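Local coordinates for protein microbial serine proteinases; subtilisin (Bacillus subtilis, PDB 2GKO) that hydrolyses peptide bonds as a calcium-loaded, cold-adapted serine protease of the subtilisin family, at residues E117-A122 with S146-A151; D124-L129 with K158-I163; S169-G174 with S289-G294. All coordinates share one frame; numbering follows the deposited sequence.

Contact 1: E117-A122 with S146-A151; sequences EAIRHA and SLITNA
I119 and R120 of one helix meet A151 of another where the two run almost parallel, their axes 9° apart and 8.8 Å distant at the closest, with the CA atoms of R120 and A151 separated by 5.4 Å. The small side chain of A151 permits this approach, its methyl pointing toward the neighbouring helix. I119 covers it from one side: CB of I119 lies 3.7 Å from CB of A151. The two branches of I119 divide the work. CG2, turned anti to the backbone N by a chi1 of -65°, reaches the backbone of helix 146-157 at A151, resting 3.3 Å from its carbonyl O. The other branch extends toward I148, so that CD1 of I119 touches CG2 of I148 at 4.1 Å, the two side chains crossing at about a right angle. R120 contributes its aliphatic part, CG lying 3.8 Å from CB of A151. The side-chain contacts are apolar; only the guanidinium of R120, at the rim, turns to a partner beyond the two segments, a cation-pi contact with the ring of Y154, further along helix 146-157. Beneath the contact I119 also packs on L33, I135 and M137 of the sheet strands, while I148 adds further helix-helix packing on A112 and I115 of helix 112-129. Two neighbouring, nearly parallel helices lying side by side over a mainly parallel sheet are characteristic of the three-layer alpha/beta/alpha fold of subtilisins.

Contact 2: D124-L129 with K158-I163; sequences DQATAL and KGVLII
K158 reaches over to T127 and D124 in the last turns of helix 112-129 and supplies the polar half of the contact. Its chain leaves the backbone extended, then bends at chi3 and chi4 (148° and -92°), which brings NZ to the hydroxyl of T127. The hydrogen bond runs from NZ of K158 to OG1 of T127 at 2.8 Å. OG1 is also hydrogen-bonded to the carbonyl O of G123, one turn back, so the hydroxyl is tied to its own helix as well as to the lysine. A charge pair adds to this: OD2 of D124 stands 3.7 Å from NZ of K158, a long salt bridge, and nearer still to the CE methylene at 3.5 Å. The same OD2 is hydrogen-bonded to OH of Y154, its stronger partner. A leucine in place of K158 would probably leave the carboxylate of D124 without its positive neighbour and the hydroxyl of T127 without this donor. K158-V160 link helix 146-157 to strand 161-165 in the beta-alpha-beta crossover that starts from the adjacent parallel strand 133-137; G159, with a phi of 101°, closes the helix in a Schellman motif. Water forms a second bridge: one molecule lies 2.6 Å from OG1 of T127 and donates to the carbonyl O of K158 at 2.8 Å. Apolar packing is confined to the buried side, where CB of A126 meets CG2 of V160 at 3.9 Å. Towards the sheet, A126 also touches V133 and V160 touches I135, both on strand 133-137.

Contact 3: S169-G174 with S289-G294; sequences SGPKPG and SGNSAG. With CA (calcium ion), chain D.
P171 and N291 join two surface loops of the subtilisin fold. Loop 169-174 lies between strands 161-165 and 186-192; in loop 289-294, G290 to A293 form a type II beta turn that leads into a calcium site. The turn is closed by a bond of 2.9 Å from N of A293 to O of G290, and N291 and S292 occupy its two corners; S292, with a phi of 72°, has the left-handed backbone expected at the second of them. The close part of the contact is one residue on each side. The ring of P171, which follows a cis peptide bond, lies alongside the side chain of N291, both pointing the same way. The amide nitrogen ND2 of N291 comes within 3.6 Å of CG and 3.7 Å of CB of P171, a van der Waals contact with the ring carbons. With chi1 at -64°, CG of N291 is anti to its carbonyl carbon, which carries the amide alongside the proline. N291 also packs on D204 and R201, and its backbone O accepts a hydrogen bond from R208, so this corner also has partners on all three residues.

The other half is looser. P173 and S292 are exposed, so this edge faces solvent; CG of P173 approaches OG of S292 no closer than 4.5 Å, and both residues also touch I299. Further along, the carbonyl O of G294 binds the calcium ion at 2.3 Å, with a water and D286, I287, G296 and D298 completing the site. The polar link between the loops is made by a different water, which donates to the carbonyl O of P171 at 2.6 Å and lies 2.7 Å from OG of S292.

Contacts 1 and 2 are neighbours, their centres 11 Å apart, and both use helix 112-129: contact 1 sets it beside helix 146-157, contact 2 joins its later turns to the chain that follows that helix into strand 161-165. Their segments alternate along the sequence, and A122 O of the first packs on V160 CG2 of the second at 4.3 Å. Both lie in the helical layer that covers one face of the mainly parallel sheet. Contact 3 closes later in the chain, about 29 and 32 Å from the other two between centres, and lies across the chain's centre from contact 2. It joins surface loops beside a calcium site, so the helix packing and the surface-loop contact lie in separate parts of the fold.

Contact 1: E117-A122 with S146-A151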
loop_
_atom_site.group_PDB
_atom_site.type_symbol
_atom_site.label_atom_id
_atom_site.label_comp_id
_atom_site.label_asym_id
_atom_site.label_seq_id
_atom_site.Cartn_x
_atom_site.Cartn_y
_atom_site.Cartn_z
ATOM N N GLU A 117 0.459 -18.116 -1.522
ATOM C CA GLU A 117 -0.329 -18.769 -0.490
ATOM C C GLU A 117 -0.997 -17.731 0.405
ATOM O O GLU A 117 -2.161 -17.852 0.770
ATOM C CB GLU A 117 0.549 -19.705 0.328
ATOM C CG GLU A 117 -0.190 -20.503 1.389
ATOM C CD GLU A 117 -1.112 -21.580 0.822
ATOM O OE1 GLU A 117 -1.156 -21.783 -0.418
ATOM O OE2 GLU A 117 -1.827 -22.201 1.637
ATOM N N ALA A 118 -0.255 -16.682 0.736
ATOM C CA ALA A 118 -0.807 -15.619 1.574
ATOM C C ALA A 118 -1.904 -14.817 0.899
ATOM O O ALA A 118 -2.900 -14.461 1.539
ATOM C CB ALA A 118 0.319 -14.688 2.026
ATOM N N ILE A 119 -1.746 -14.538 -0.394
ATOM C CA ILE A 119 -2.765 -13.835 -1.154
ATOM C C ILE A 119 -4.032 -14.681 -1.165
ATOM O O ILE A 119 -5.111 -14.194 -0.904
ATOM C CB ILE A 119 -2.302 -13.548 -2.602
ATOM C CG1 ILE A 119 -1.111 -12.575 -2.618
ATOM C CG2 ILE A 119 -3.441 -12.938 -3.402
ATOM C CD1 ILE A 119 -0.419 -12.561 -3.938
ATOM N N ARG A 120 -3.890 -15.964 -1.498
ATOM C CA ARG A 120 -5.050 -16.839 -1.503
ATOM C C ARG A 120 -5.703 -16.921 -0.133
ATOM O O ARG A 120 -6.917 -16.903 -0.048
ATOM C CB ARG A 120 -4.686 -18.235 -1.998
ATOM C CG ARG A 120 -4.280 -18.273 -3.472
ATOM C CD ARG A 120 -3.891 -19.645 -3.938
ATOM N NE ARG A 120 -4.975 -20.570 -3.649
ATOM C CZ ARG A 120 -6.004 -20.822 -4.462
ATOM N NH1 ARG A 120 -6.946 -21.670 -4.059
ATOM N NH2 ARG A 120 -6.095 -20.243 -5.673
ATOM N N HIS A 121 -4.901 -17.030 0.915
ATOM C CA HIS A 121 -5.429 -17.124 2.269
ATOM C C HIS A 121 -6.239 -15.888 2.654
ATOM O O HIS A 121 -7.306 -15.996 3.251
ATOM C CB HIS A 121 -4.323 -17.397 3.285
ATOM C CG HIS A 121 -4.843 -17.634 4.671
ATOM N ND1 HIS A 121 -5.689 -18.684 4.975
ATOM C CD2 HIS A 121 -4.708 -16.916 5.812
ATOM C CE1 HIS A 121 -6.012 -18.625 6.258
ATOM N NE2 HIS A 121 -5.429 -17.564 6.787
ATOM N N ALA A 122 -5.759 -14.711 2.266
ATOM C CA ALA A 122 -6.463 -13.474 2.532
ATOM C C ALA A 122 -7.828 -13.506 1.850
ATOM O O ALA A 122 -8.822 -13.125 2.431
ATOM C CB ALA A 122 -5.651 -12.282 2.051
ATOM N N SER A 146 3.597 -16.541 -12.303
ATOM C CA SER A 146 2.221 -17.006 -12.480
ATOM C C SER A 146 1.585 -17.410 -11.140
ATOM O O SER A 146 0.382 -17.260 -10.986
ATOM C CB SER A 146 2.144 -18.171 -13.484
ATOM O OG SER A 146 2.944 -19.230 -13.043
ATOM N N LEU A 147 2.365 -17.900 -10.180
ATOM C CA LEU A 147 1.813 -18.241 -8.863
ATOM C C LEU A 147 1.201 -16.989 -8.230
ATOM O O LEU A 147 0.079 -17.020 -7.740
ATOM C CB LEU A 147 2.899 -18.822 -7.951
ATOM C CG LEU A 147 3.408 -20.217 -8.296
ATOM C CD1 LEU A 147 4.612 -20.569 -7.447
ATOM C CD2 LEU A 147 2.283 -21.238 -8.093
ATOM N N ILE A 148 1.949 -15.885 -8.272
ATOM C CA ILE A 148 1.484 -14.654 -7.646
ATOM C C ILE A 148 0.331 -14.053 -8.450
ATOM O O ILE A 148 -0.703 -13.640 -7.914
ATOM C CB ILE A 148 2.640 -13.660 -7.491
ATOM C CG1 ILE A 148 3.612 -14.166 -6.420
ATOM C CG2 ILE A 148 2.097 -12.268 -7.129
ATOM C CD1 ILE A 148 4.929 -13.444 -6.390
ATOM N N THR A 149 0.495 -13.987 -9.763
ATOM C CA THR A 149 -0.576 -13.499 -10.636
ATOM C C THR A 149 -1.909 -14.223 -10.429
ATOM O O THR A 149 -2.961 -13.596 -10.258
ATOM C CB THR A 149 -0.145 -13.645 -12.093
ATOM O OG1 THR A 149 0.899 -12.711 -12.388
ATOM C CG2 THR A 149 -1.273 -13.275 -13.028
ATOM N N ASN A 150 -1.861 -15.553 -10.429
ATOM C CA ASN A 150 -3.078 -16.350 -10.281
ATOM C C ASN A 150 -3.724 -16.162 -8.915
ATOM O O ASN A 150 -4.952 -16.133 -8.801
ATOM C CB ASN A 150 -2.800 -17.816 -10.545
ATOM C CG ASN A 150 -2.488 -18.094 -12.015
ATOM O OD1 ASN A 150 -2.674 -17.224 -12.868
ATOM N ND2 ASN A 150 -1.990 -19.299 -12.302
ATOM N N ALA A 151 -2.880 -16.002 -7.894
ATOM C CA ALA A 151 -3.343 -15.744 -6.535
ATOM C C ALA A 151 -4.026 -14.386 -6.460
ATOM O O ALA A 151 -5.097 -14.265 -5.878
ATOM C CB ALA A 151 -2.187 -15.836 -5.561
#

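Contact 2: D124-L129 with K158-I163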
loop_
_atom_site.group_PDB
_atom_site.type_symbol
_atom_site.label_atom_id
_atom_site.label_comp_id
_atom_site.label_asym_id
_atom_site.label_seq_id
_atom_site.Cartn_x
_atom_site.Cartn_y
_atom_site.Cartn_z
ATOM N N ASP A 124 -9.510 -16.230 1.042
ATOM C CA ASP A 124 -10.295 -17.271 1.703
ATOM C C ASP A 124 -10.865 -16.754 3.015
ATOM O O ASP A 124 -11.994 -17.100 3.388
ATOM C CB ASP A 124 -9.453 -18.522 1.936
ATOM C CG ASP A 124 -9.158 -19.262 0.653
ATOM O OD1 ASP A 124 -8.193 -20.034 0.643
ATOM O OD2 ASP A 124 -9.848 -19.119 -0.380
ATOM N N GLN A 125 -10.101 -15.905 3.690
ATOM C CA GLN A 125 -10.538 -15.284 4.944
ATOM C C GLN A 125 -11.618 -14.243 4.688
ATOM O O GLN A 125 -12.571 -14.121 5.461
ATOM C CB GLN A 125 -9.336 -14.645 5.669
ATOM C CG GLN A 125 -8.387 -15.633 6.283
ATOM C CD GLN A 125 -8.959 -16.292 7.510
ATOM O OE1 GLN A 125 -9.084 -15.644 8.531
ATOM N NE2 GLN A 125 -9.352 -17.566 7.405
ATOM N N ALA A 126 -11.485 -13.480 3.605
ATOM C CA ALA A 126 -12.507 -12.519 3.229
ATOM C C ALA A 126 -13.831 -13.256 3.082
ATOM O O ALA A 126 -14.858 -12.803 3.551
ATOM C CB ALA A 126 -12.145 -11.816 1.934
ATOM N N THR A 127 -13.774 -14.415 2.435
ATOM C CA THR A 127 -14.980 -15.212 2.164
ATOM C C THR A 127 -15.520 -15.831 3.445
ATOM O O THR A 127 -16.703 -15.686 3.741
ATOM C CB THR A 127 -14.644 -16.315 1.163
ATOM O OG1 THR A 127 -14.215 -15.729 -0.070
ATOM C CG2 THR A 127 -15.887 -17.122 0.800
ATOM N N ALA A 128 -14.638 -16.481 4.203
ATOM C CA ALA A 128 -15.033 -17.232 5.395
ATOM C C ALA A 128 -15.619 -16.333 6.474
ATOM O O ALA A 128 -16.573 -16.724 7.147
ATOM C CB ALA A 128 -13.870 -18.023 5.949
ATOM N N LEU A 129 -15.049 -15.134 6.631
ATOM C CA LEU A 129 -15.465 -14.184 7.666
ATOM C C LEU A 129 -16.493 -13.197 7.150
ATOM O O LEU A 129 -17.009 -12.376 7.913
ATOM C CB LEU A 129 -14.237 -13.410 8.171
ATOM C CG LEU A 129 -13.095 -14.274 8.721
ATOM C CD1 LEU A 129 -11.991 -13.405 9.343
ATOM C CD2 LEU A 129 -13.571 -15.312 9.713
ATOM N N LYS A 158 -12.680 -12.910 -5.388
ATOM C CA LYS A 158 -13.337 -13.082 -4.087
ATOM C C LYS A 158 -13.663 -11.766 -3.381
ATOM O O LYS A 158 -14.228 -11.770 -2.281
ATOM C CB LYS A 158 -12.503 -13.975 -3.182
ATOM C CG LYS A 158 -12.450 -15.428 -3.643
ATOM C CD LYS A 158 -11.640 -16.268 -2.701
ATOM C CE LYS A 158 -12.152 -17.692 -2.633
ATOM N NZ LYS A 158 -13.136 -17.861 -1.547
ATOM N N GLY A 159 -13.335 -10.642 -4.018
ATOM C CA GLY A 159 -13.736 -9.342 -3.535
ATOM C C GLY A 159 -12.660 -8.568 -2.791
ATOM O O GLY A 159 -12.936 -7.511 -2.218
ATOM N N VAL A 160 -11.440 -9.105 -2.776
ATOM C CA VAL A 160 -10.306 -8.466 -2.114
ATOM C C VAL A 160 -9.765 -7.355 -3.014
ATOM O O VAL A 160 -9.652 -7.527 -4.230
ATOM C CB VAL A 160 -9.197 -9.499 -1.783
ATOM C CG1 VAL A 160 -7.970 -8.840 -1.164
ATOM C CG2 VAL A 160 -9.738 -10.581 -0.875
ATOM N N LEU A 161 -9.494 -6.189 -2.431
ATOM C CA LEU A 161 -8.818 -5.104 -3.128
ATOM C C LEU A 161 -7.309 -5.264 -2.936
ATOM O O LEU A 161 -6.848 -5.418 -1.821
ATOM C CB LEU A 161 -9.260 -3.759 -2.602
ATOM C CG LEU A 161 -8.669 -2.535 -3.301
ATOM C CD1 LEU A 161 -9.033 -2.487 -4.778
ATOM C CD2 LEU A 161 -9.161 -1.303 -2.621
ATOM N N ILE A 162 -6.560 -5.257 -4.029
ATOM C CA ILE A 162 -5.109 -5.457 -3.976
ATOM C C ILE A 162 -4.374 -4.176 -4.375
ATOM O O ILE A 162 -4.545 -3.679 -5.471
ATOM C CB ILE A 162 -4.672 -6.624 -4.874
ATOM C CG1 ILE A 162 -5.304 -7.946 -4.395
ATOM C CG2 ILE A 162 -3.167 -6.738 -4.868
ATOM C CD1 ILE A 162 -6.411 -8.447 -5.237
ATOM N N ILE A 163 -3.571 -3.658 -3.459
ATOM C CA ILE A 163 -2.747 -2.469 -3.677
ATOM C C ILE A 163 -1.294 -2.908 -3.656
ATOM O O ILE A 163 -0.911 -3.707 -2.815
ATOM C CB ILE A 163 -2.980 -1.403 -2.562
ATOM C CG1 ILE A 163 -4.477 -1.178 -2.286
ATOM C CG2 ILE A 163 -2.245 -0.083 -2.898
ATOM C CD1 ILE A 163 -5.251 -0.672 -3.441
HETATM O O HOH W 1 -15.664 -13.896 -1.288
#

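Contact 3: S169-G174 with S289-G294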
loop_
_atom_site.group_PDB
_atom_site.type_symbol
_atom_site.label_atom_id
_atom_site.label_comp_id
_atom_site.label_asym_id
_atom_site.label_seq_id
_atom_site.Cartn_x
_atom_site.Cartn_y
_atom_site.Cartn_z
ATOM N N SER A 169 12.281 1.104 -10.097
ATOM C CA SER A 169 13.192 0.924 -11.230
ATOM C C SER A 169 13.051 2.064 -12.249
ATOM O O SER A 169 13.511 1.951 -13.384
ATOM C CB SER A 169 12.902 -0.407 -11.914
ATOM O OG SER A 169 13.160 -1.476 -11.045
ATOM N N GLY A 170 12.447 3.160 -11.824
ATOM C CA GLY A 170 12.313 4.333 -12.660
ATOM C C GLY A 170 13.604 5.120 -12.843
ATOM O O GLY A 170 14.631 4.810 -12.232
ATOM N N PRO A 171 13.554 6.202 -13.616
ATOM C CA PRO A 171 12.339 6.774 -14.183
ATOM C C PRO A 171 11.943 6.285 -15.577
ATOM O O PRO A 171 10.941 6.763 -16.116
ATOM C CB PRO A 171 12.706 8.265 -14.268
ATOM C CG PRO A 171 14.142 8.251 -14.595
ATOM C CD PRO A 171 14.706 7.067 -13.868
ATOM N N LYS A 172 12.698 5.378 -16.178
ATOM C CA LYS A 172 12.452 5.094 -17.581
ATOM C C LYS A 172 11.090 4.470 -17.828
ATOM O O LYS A 172 10.617 3.690 -17.020
ATOM C CB LYS A 172 13.554 4.235 -18.157
ATOM C CG LYS A 172 14.887 4.976 -18.238
ATOM C CD LYS A 172 15.972 4.091 -18.870
ATOM C CE LYS A 172 15.846 4.073 -20.416
ATOM N NZ LYS A 172 17.052 3.488 -21.108
ATOM N N PRO A 173 10.462 4.814 -18.953
ATOM C CA PRO A 173 9.200 4.181 -19.334
ATOM C C PRO A 173 9.263 2.665 -19.362
ATOM O O PRO A 173 10.284 2.051 -19.734
ATOM C CB PRO A 173 8.954 4.734 -20.744
ATOM C CG PRO A 173 9.621 6.060 -20.756
ATOM C CD PRO A 173 10.868 5.842 -19.930
ATOM N N GLY A 174 8.165 2.040 -18.948
ATOM C CA GLY A 174 8.043 0.602 -19.007
ATOM C C GLY A 174 8.753 -0.160 -17.896
ATOM O O GLY A 174 8.945 -1.372 -17.987
ATOM N N SER A 289 4.091 16.757 -12.354
ATOM C CA SER A 289 5.534 16.928 -12.296
ATOM C C SER A 289 6.233 15.629 -11.954
ATOM O O SER A 289 5.666 14.761 -11.295
ATOM C CB SER A 289 5.934 18.003 -11.299
ATOM O OG SER A 289 5.409 17.770 -10.011
ATOM N N GLY A 290 7.476 15.539 -12.412
ATOM C CA GLY A 290 8.250 14.309 -12.398
ATOM C C GLY A 290 8.497 13.871 -13.835
ATOM O O GLY A 290 7.762 14.230 -14.772
ATOM N N ASN A 291 9.531 13.066 -14.044
ATOM C CA ASN A 291 9.853 12.621 -15.389
ATOM C C ASN A 291 8.679 11.888 -16.003
ATOM O O ASN A 291 8.149 10.973 -15.403
ATOM C CB ASN A 291 11.084 11.700 -15.391
ATOM C CG ASN A 291 12.376 12.393 -14.938
ATOM O OD1 ASN A 291 12.373 13.461 -14.338
ATOM N ND2 ASN A 291 13.491 11.754 -15.228
ATOM N N SER A 292 8.255 12.320 -17.191
ATOM C CA SER A 292 7.132 11.738 -17.937
ATOM C C SER A 292 5.752 12.044 -17.332
ATOM O O SER A 292 4.743 11.521 -17.801
ATOM C CB SER A 292 7.279 10.215 -18.168
ATOM O OG SER A 292 8.493 9.921 -18.831
ATOM N N ALA A 293 5.706 12.872 -16.304
ATOM C CA ALA A 293 4.422 13.336 -15.792
ATOM C C ALA A 293 3.947 14.500 -16.653
ATOM O O ALA A 293 4.748 15.298 -17.145
ATOM C CB ALA A 293 4.542 13.765 -14.347
ATOM N N GLY A 294 2.635 14.585 -16.829
ATOM C CA GLY A 294 2.042 15.739 -17.487
ATOM C C GLY A 294 0.548 15.753 -17.296
ATOM O O GLY A 294 -0.015 15.071 -16.450
HETATM CA CA CA D . -0.843 13.722 -14.843
HETATM O O HOH W 2 10.601 8.964 -17.498
HETATM O O HOH W 3 -1.459 12.193 -13.049
#